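Local structure of hypothetical protein yiiX (Escherichia coli, 2IF6) at residues F12-S15 against Q19-A22; Y45-V50 against R93-P98. The protein is of unknown function but belongs to the permuted papain-like amidases of the YaeF/YiiX family and is probably a hydrolase. One frame throughout, in Å; residues are numbered along the deposited sequence.

Contact 1: F12-S15 against Q19-A22; sequences FQIS and QSKA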
ATOM      1  N   PHE A  12      -1.453   4.227  -5.898  1.00 11.85           N
ATOM      2  CA  PHE A  12      -0.287   3.346  -6.083  1.00 12.26           C
ATOM      3  C   PHE A  12       0.750   4.126  -6.895  1.00 13.23           C
ATOM      4  O   PHE A  12       0.387   4.965  -7.734  1.00 13.21           O
ATOM      5  CB  PHE A  12      -0.699   2.077  -6.851  1.00 11.66           C
ATOM      6  CG  PHE A  12      -1.777   1.250  -6.166  1.00 13.66           C
ATOM      7  CD1 PHE A  12      -1.434   0.121  -5.460  1.00 12.03           C
ATOM      8  CD2 PHE A  12      -3.135   1.600  -6.250  1.00 12.76           C
ATOM      9  CE1 PHE A  12      -2.412  -0.637  -4.805  1.00 16.17           C
ATOM     10  CE2 PHE A  12      -4.131   0.797  -5.576  1.00 12.39           C
ATOM     11  CZ  PHE A  12      -3.743  -0.298  -4.915  1.00 14.13           C
ATOM     12  N   GLN A  13       2.029   3.849  -6.646  1.00 12.68           N
ATOM     13  CA  GLN A  13       3.096   4.491  -7.364  1.00 14.38           C
ATOM     14  C   GLN A  13       4.302   3.554  -7.380  1.00 15.58           C
ATOM     15  O   GLN A  13       4.307   2.521  -6.703  1.00 14.70           O
ATOM     16  CB  GLN A  13       3.464   5.832  -6.685  1.00 14.69           C
ATOM     17  CG  GLN A  13       4.176   5.661  -5.333  1.00 14.05           C
ATOM     18  CD  GLN A  13       4.533   6.956  -4.618  1.00 13.59           C
ATOM     19  OE1 GLN A  13       5.176   6.886  -3.586  1.00 16.63           O
ATOM     20  NE2 GLN A  13       4.146   8.126  -5.154  1.00 14.49           N
ATOM     21  N   ILE A  14       5.320   3.974  -8.119  1.00 16.70           N
ATOM     22  CA  ILE A  14       6.620   3.322  -8.129  1.00 18.78           C
ATOM     23  C   ILE A  14       7.504   4.058  -7.138  1.00 19.07           C
ATOM     24  O   ILE A  14       7.879   5.234  -7.352  1.00 18.96           O
ATOM     25  CB  ILE A  14       7.312   3.431  -9.514  1.00 18.93           C
ATOM     26  CG1 ILE A  14       6.412   2.928 -10.651  1.00 19.76           C
ATOM     27  CG2 ILE A  14       8.646   2.675  -9.495  1.00 20.34           C
ATOM     28  CD1 ILE A  14       7.009   3.263 -12.019  1.00 20.24           C
ATOM     29  N   SER A  15       7.828   3.376  -6.052  1.00 20.39           N
ATOM     30  CA  SER A  15       8.780   3.882  -5.059  1.00 21.91           C
ATOM     31  C   SER A  15      10.181   4.137  -5.691  1.00 23.13           C
ATOM     32  O   SER A  15      10.606   3.402  -6.596  1.00 22.58           O
ATOM     33  CB  SER A  15       8.907   2.866  -3.924  1.00 21.98           C
ATOM     34  OG  SER A  15       9.984   3.201  -3.073  1.00 25.67           O
ATOM     35  N   GLN A  19      14.638  -0.876  -2.336  1.00 28.66           N
ATOM     36  CA  GLN A  19      13.895  -2.135  -2.426  1.00 27.74           C
ATOM     37  C   GLN A  19      12.839  -2.160  -3.540  1.00 25.71           C
ATOM     38  O   GLN A  19      12.222  -3.190  -3.768  1.00 24.75           O
ATOM     39  CB  GLN A  19      13.260  -2.539  -1.090  1.00 28.25           C
ATOM     40  CG  GLN A  19      12.127  -1.667  -0.606  1.00 32.90           C
ATOM     41  CD  GLN A  19      12.521  -0.807   0.584  1.00 40.82           C
ATOM     42  OE1 GLN A  19      13.445   0.027   0.497  1.00 43.28           O
ATOM     43  NE2 GLN A  19      11.823  -1.005   1.715  1.00 43.06           N
ATOM     44  N   SER A  20      12.631  -1.041  -4.227  1.00 24.11           N
ATOM     45  CA  SER A  20      11.478  -0.924  -5.115  1.00 23.17           C
ATOM     46  C   SER A  20      11.475  -1.969  -6.234  1.00 23.14           C
ATOM     47  O   SER A  20      10.458  -2.618  -6.488  1.00 21.96           O
ATOM     48  CB  SER A  20      11.378   0.490  -5.675  1.00 23.23           C
ATOM     49  OG  SER A  20      10.333   0.574  -6.620  1.00 24.96           O
ATOM     50  N   LYS A  21      12.630  -2.143  -6.878  1.00 22.15           N
ATOM     51  CA  LYS A  21      12.770  -3.112  -7.944  1.00 22.82           C
ATOM     52  C   LYS A  21      12.541  -4.557  -7.500  1.00 21.86           C
ATOM     53  O   LYS A  21      11.838  -5.327  -8.161  1.00 21.92           O
ATOM     54  CB  LYS A  21      14.137  -2.935  -8.632  1.00 24.34           C
ATOM     55  CG  LYS A  21      14.265  -3.760  -9.886  1.00 27.66           C
ATOM     56  CD  LYS A  21      13.382  -3.195 -10.997  1.00 34.64           C
ATOM     57  CE  LYS A  21      12.592  -4.319 -11.631  1.00 38.18           C
ATOM     58  NZ  LYS A  21      12.265  -4.031 -13.058  1.00 41.23           N
ATOM     59  N   ALA A  22      13.124  -4.936  -6.371  1.00 21.45           N
ATOM     60  CA  ALA A  22      12.901  -6.273  -5.820  1.00 19.79           C
ATOM     61  C   ALA A  22      11.418  -6.541  -5.562  1.00 19.00           C
ATOM     62  O   ALA A  22      10.926  -7.611  -5.867  1.00 17.36           O
ATOM     63  CB  ALA A  22      13.704  -6.439  -4.523  1.00 19.89           C
TER
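The turn leading out of strand 10-13 and into helix 20-27 is closed by a single side-chain-to-backbone hydrogen bond, from Ser20 to Ser15. Ser20 OG donates to Ser15 O at 2.8 Å. It does not meet the oxygen head-on: the C=O...OG angle is 124°, and the hydroxyl sits tilted 33° from the carbonyl plane. Ser20 CB follows its oxygen in and comes within 3.2 Å of Ser15 O, so methylene and hydroxyl together cover one flank of that carbonyl. Behind the bond the two residues pack directly, with Ser15 CB 3.8 Å from Ser20 CB. The Ser15 hydroxyl plays no part in the bond across. Its chi1 of 170° sets OG opposite the backbone N, and there it hydrogen-bonds to the hydroxyl of Ser17 in the intervening turn. Ile14 adds a lighter touch, since only its CG2 branch reaches the Ser20 hydroxyl, at 3.9 Å, while the longer CG1 branch leads off; the side chain as a whole packs on Ser32, Glu66 and Trp181. Ser32 completes the polar network, because its hydroxyl bonds both to Ser15 N and to Ser20 OG. Ser32 directly precedes His33, which, with Cys112 and Glu48, has the geometry of a Cys-His-Glu triad, consistent with a papain-like active site, and the Ser15 side chain touches this group. The bonds thus run from Ser15 N through Ser32 OG and Ser20 OG back to Ser15 O, a small ring that uses both polar backbone atoms of Ser15. With its proton committed to Ser15 O, the buried Ser20 hydroxyl probably accepts from Ser32, and the two bonds would then reinforce each other while fixing how Ser20 OG is turned.

Contact 2: Y45-V50 against R93-P98; sequences YVFEAV and RYLGKP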
ATOM      1  N   TYR A  45      -5.061  14.363   1.501  1.00 15.53           N
ATOM      2  CA  TYR A  45      -3.833  13.854   2.051  1.00 14.88           C
ATOM      3  C   TYR A  45      -3.757  12.371   1.729  1.00 15.24           C
ATOM      4  O   TYR A  45      -4.793  11.731   1.548  1.00 15.64           O
ATOM      5  CB  TYR A  45      -3.794  14.053   3.567  1.00 15.95           C
ATOM      6  CG  TYR A  45      -3.622  15.521   3.971  1.00 16.48           C
ATOM      7  CD1 TYR A  45      -2.434  15.969   4.567  1.00 15.75           C
ATOM      8  CD2 TYR A  45      -4.647  16.451   3.766  1.00 13.75           C
ATOM      9  CE1 TYR A  45      -2.274  17.297   4.936  1.00 16.02           C
ATOM     10  CE2 TYR A  45      -4.487  17.823   4.120  1.00 14.18           C
ATOM     11  CZ  TYR A  45      -3.303  18.213   4.722  1.00 17.71           C
ATOM     12  OH  TYR A  45      -3.124  19.530   5.080  1.00 20.40           O
ATOM     13  N   VAL A  46      -2.544  11.830   1.698  1.00 13.15           N
ATOM     14  CA  VAL A  46      -2.335  10.402   1.535  1.00 13.82           C
ATOM     15  C   VAL A  46      -1.843   9.830   2.881  1.00 14.54           C
ATOM     16  O   VAL A  46      -0.747  10.186   3.376  1.00 16.18           O
ATOM     17  CB  VAL A  46      -1.338  10.068   0.364  1.00 12.71           C
ATOM     18  CG1 VAL A  46      -1.089   8.541   0.281  1.00 12.84           C
ATOM     19  CG2 VAL A  46      -1.859  10.624  -0.966  1.00 11.71           C
ATOM     20  N   PHE A  47      -2.667   8.955   3.471  1.00 14.47           N
ATOM     21  CA  PHE A  47      -2.313   8.200   4.677  1.00 14.36           C
ATOM     22  C   PHE A  47      -1.430   7.042   4.228  1.00 15.21           C
ATOM     23  O   PHE A  47      -1.875   6.220   3.409  1.00 13.52           O
ATOM     24  CB  PHE A  47      -3.621   7.631   5.264  1.00 15.17           C
ATOM     25  CG  PHE A  47      -3.440   6.632   6.373  1.00 14.99           C
ATOM     26  CD1 PHE A  47      -3.228   7.067   7.687  1.00 15.66           C
ATOM     27  CD2 PHE A  47      -3.542   5.248   6.121  1.00 14.75           C
ATOM     28  CE1 PHE A  47      -3.107   6.164   8.760  1.00 14.83           C
ATOM     29  CE2 PHE A  47      -3.403   4.314   7.203  1.00 19.63           C
ATOM     30  CZ  PHE A  47      -3.189   4.787   8.522  1.00 17.01           C
ATOM     31  N   GLU A  48      -0.189   6.982   4.732  1.00 14.54           N
ATOM     32  CA  GLU A  48       0.763   5.963   4.255  1.00 15.48           C
ATOM     33  C   GLU A  48       1.717   5.515   5.351  1.00 15.71           C
ATOM     34  O   GLU A  48       2.024   6.295   6.247  1.00 14.85           O
ATOM     35  CB  GLU A  48       1.584   6.525   3.093  1.00 14.79           C
ATOM     36  CG  GLU A  48       2.270   7.869   3.472  1.00 17.79           C
ATOM     37  CD  GLU A  48       3.283   8.330   2.448  1.00 22.36           C
ATOM     38  OE1 GLU A  48       3.660   7.539   1.556  1.00 26.74           O
ATOM     39  OE2 GLU A  48       3.744   9.484   2.552  1.00 23.78           O
ATOM     40  N   ALA A  49       2.166   4.267   5.273  1.00 15.91           N
ATOM     41  CA  ALA A  49       3.155   3.729   6.219  1.00 19.13           C
ATOM     42  C   ALA A  49       4.507   3.899   5.565  1.00 21.00           C
ATOM     43  O   ALA A  49       4.858   3.141   4.671  1.00 22.00           O
ATOM     44  CB  ALA A  49       2.873   2.275   6.510  1.00 18.32           C
ATOM     45  N   VAL A  50       5.237   4.931   5.970  1.00 22.53           N
ATOM     46  CA  VAL A  50       6.622   5.137   5.507  1.00 23.98           C
ATOM     47  C   VAL A  50       7.631   5.329   6.651  1.00 24.49           C
ATOM     48  O   VAL A  50       8.715   5.831   6.434  1.00 26.27           O
ATOM     49  CB  VAL A  50       6.738   6.324   4.545  1.00 23.23           C
ATOM     50  CG1 VAL A  50       6.037   6.013   3.230  1.00 23.97           C
ATOM     51  CG2 VAL A  50       6.195   7.626   5.183  1.00 24.90           C
ATOM     52  N   ARG A  93      -5.772   5.146  14.405  1.00 25.03           N
ATOM     53  CA  ARG A  93      -5.230   4.188  15.373  1.00 26.51           C
ATOM     54  C   ARG A  93      -3.827   3.700  15.009  1.00 25.37           C
ATOM     55  O   ARG A  93      -3.131   3.171  15.857  1.00 25.70           O
ATOM     56  CB  ARG A  93      -6.174   2.987  15.537  1.00 26.20           C
ATOM     57  CG  ARG A  93      -7.640   3.364  15.860  1.00 28.89           C
ATOM     58  CD  ARG A  93      -8.578   2.148  15.838  1.00 31.90           C
ATOM     59  NE  ARG A  93      -8.060   1.020  16.613  1.00 41.15           N
ATOM     60  CZ  ARG A  93      -8.135  -0.253  16.213  1.00 47.18           C
ATOM     61  NH1 ARG A  93      -8.708  -0.566  15.044  1.00 48.39           N
ATOM     62  NH2 ARG A  93      -7.628  -1.224  16.974  1.00 49.47           N
ATOM     63  N   TYR A  94      -3.407   3.891  13.756  1.00 24.21           N
ATOM     64  CA  TYR A  94      -2.103   3.398  13.270  1.00 22.74           C
ATOM     65  C   TYR A  94      -1.059   4.516  13.130  1.00 22.44           C
ATOM     66  O   TYR A  94       0.117   4.241  12.856  1.00 22.17           O
ATOM     67  CB  TYR A  94      -2.280   2.688  11.909  1.00 22.75           C
ATOM     68  CG  TYR A  94      -3.185   1.471  11.988  1.00 22.66           C
ATOM     69  CD1 TYR A  94      -2.658   0.203  12.190  1.00 22.26           C
ATOM     70  CD2 TYR A  94      -4.565   1.600  11.869  1.00 21.72           C
ATOM     71  CE1 TYR A  94      -3.502  -0.925  12.266  1.00 24.11           C
ATOM     72  CE2 TYR A  94      -5.414   0.497  11.978  1.00 23.74           C
ATOM     73  CZ  TYR A  94      -4.880  -0.756  12.170  1.00 24.30           C
ATOM     74  OH  TYR A  94      -5.725  -1.844  12.261  1.00 25.02           O
ATOM     75  N   LEU A  95      -1.477   5.773  13.311  1.00 21.82           N
ATOM     76  CA  LEU A  95      -0.565   6.884  13.126  1.00 21.61           C
ATOM     77  C   LEU A  95       0.615   6.770  14.077  1.00 22.22           C
ATOM     78  O   LEU A  95       0.456   6.372  15.246  1.00 23.35           O
ATOM     79  CB  LEU A  95      -1.267   8.233  13.362  1.00 21.08           C
ATOM     80  CG  LEU A  95      -2.266   8.646  12.296  1.00 21.18           C
ATOM     81  CD1 LEU A  95      -3.181   9.751  12.785  1.00 20.26           C
ATOM     82  CD2 LEU A  95      -1.541   9.077  10.955  1.00 19.24           C
ATOM     83  N   GLY A  96       1.797   7.092  13.573  1.00 23.02           N
ATOM     84  CA  GLY A  96       3.006   7.030  14.383  1.00 22.70           C
ATOM     85  C   GLY A  96       3.690   5.681  14.486  1.00 22.67           C
ATOM     86  O   GLY A  96       4.772   5.605  15.049  1.00 23.11           O
ATOM     87  N   LYS A  97       3.086   4.617  13.971  1.00 22.71           N
ATOM     88  CA  LYS A  97       3.732   3.283  13.972  1.00 23.45           C
ATOM     89  C   LYS A  97       4.960   3.305  13.049  1.00 23.11           C
ATOM     90  O   LYS A  97       4.884   3.837  11.929  1.00 23.46           O
ATOM     91  CB  LYS A  97       2.763   2.198  13.508  1.00 24.43           C
ATOM     92  CG  LYS A  97       1.649   1.826  14.538  1.00 25.08           C
ATOM     93  CD  LYS A  97       2.190   0.909  15.616  1.00 30.21           C
ATOM     94  CE  LYS A  97       1.152   0.648  16.753  1.00 30.46           C
ATOM     95  NZ  LYS A  97       0.049  -0.173  16.202  1.00 31.08           N
ATOM     96  N   PRO A  98       6.102   2.748  13.500  1.00 22.77           N
ATOM     97  CA  PRO A  98       7.288   2.793  12.629  1.00 23.40           C
ATOM     98  C   PRO A  98       7.227   1.850  11.409  1.00 23.92           C
ATOM     99  O   PRO A  98       6.369   0.980  11.344  1.00 23.21           O
ATOM    100  CB  PRO A  98       8.443   2.367  13.553  1.00 24.14           C
ATOM    101  CG  PRO A  98       7.851   2.084  14.874  1.00 23.61           C
ATOM    102  CD  PRO A  98       6.368   2.095  14.792  1.00 23.75           C
TER
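Phe47 meets Tyr94 and Leu95 with the rim of its ring, and the contact between the segments is wholly apolar. Phe47 CZ lies 4.1 Å from Tyr94 CB, and Phe47 CE1 lies 4.0 Å from Leu95 CD2; both partners sit close to the ring plane, at its edge. A chi1 of 170°, with CG opposite the backbone N, carries the phenyl out from the strand to the loop. Tyr94 offers its CB to Phe47, but its phenol ring leads away, whereas Leu95 bends its CD2 branch in.

Backbone bonding shapes the partner loop. Tyr94 to Lys97 form a type II beta turn, closed by Lys97 N to Tyr94 O at 3.2 Å. Gly96 sits at the third position of the turn with a positive phi of 84°, the conformation a type II turn calls for there.

Phe47 and Tyr94 both pack on Val115 of helix 112-124, which begins at Cys112 of the putative triad, consistent with the helix-on-sheet core of a papain-like fold. Phe47 also reaches Val119 and, on strand 53-57, Val53; Leu95 touches Tyr55, and a backbone bond from Gly96 to Val53 ties the turn to that outermost strand.

Overall arrangement
Both contacts bear on the same six-stranded antiparallel sheet, with centres about 18 Å apart and nearest atoms about 5 Å apart without touching. Contact 1 is local, joining strand 10-13 to the helix that follows, and is only partly buried; contact 2 is buried and brings together segments 43 residues apart. The chemistry follows: hydroxyls and a backbone carbonyl at the short turn, hydrocarbon edges between strand 43-49 and the loop after helix 81-91. They relate differently to the putative Cys-His-Glu group: the Ser15 side chain of contact 1 touches it, whereas contact 2 only shares its strand with Glu48, whose carboxylate bonds to His33 and Thr56.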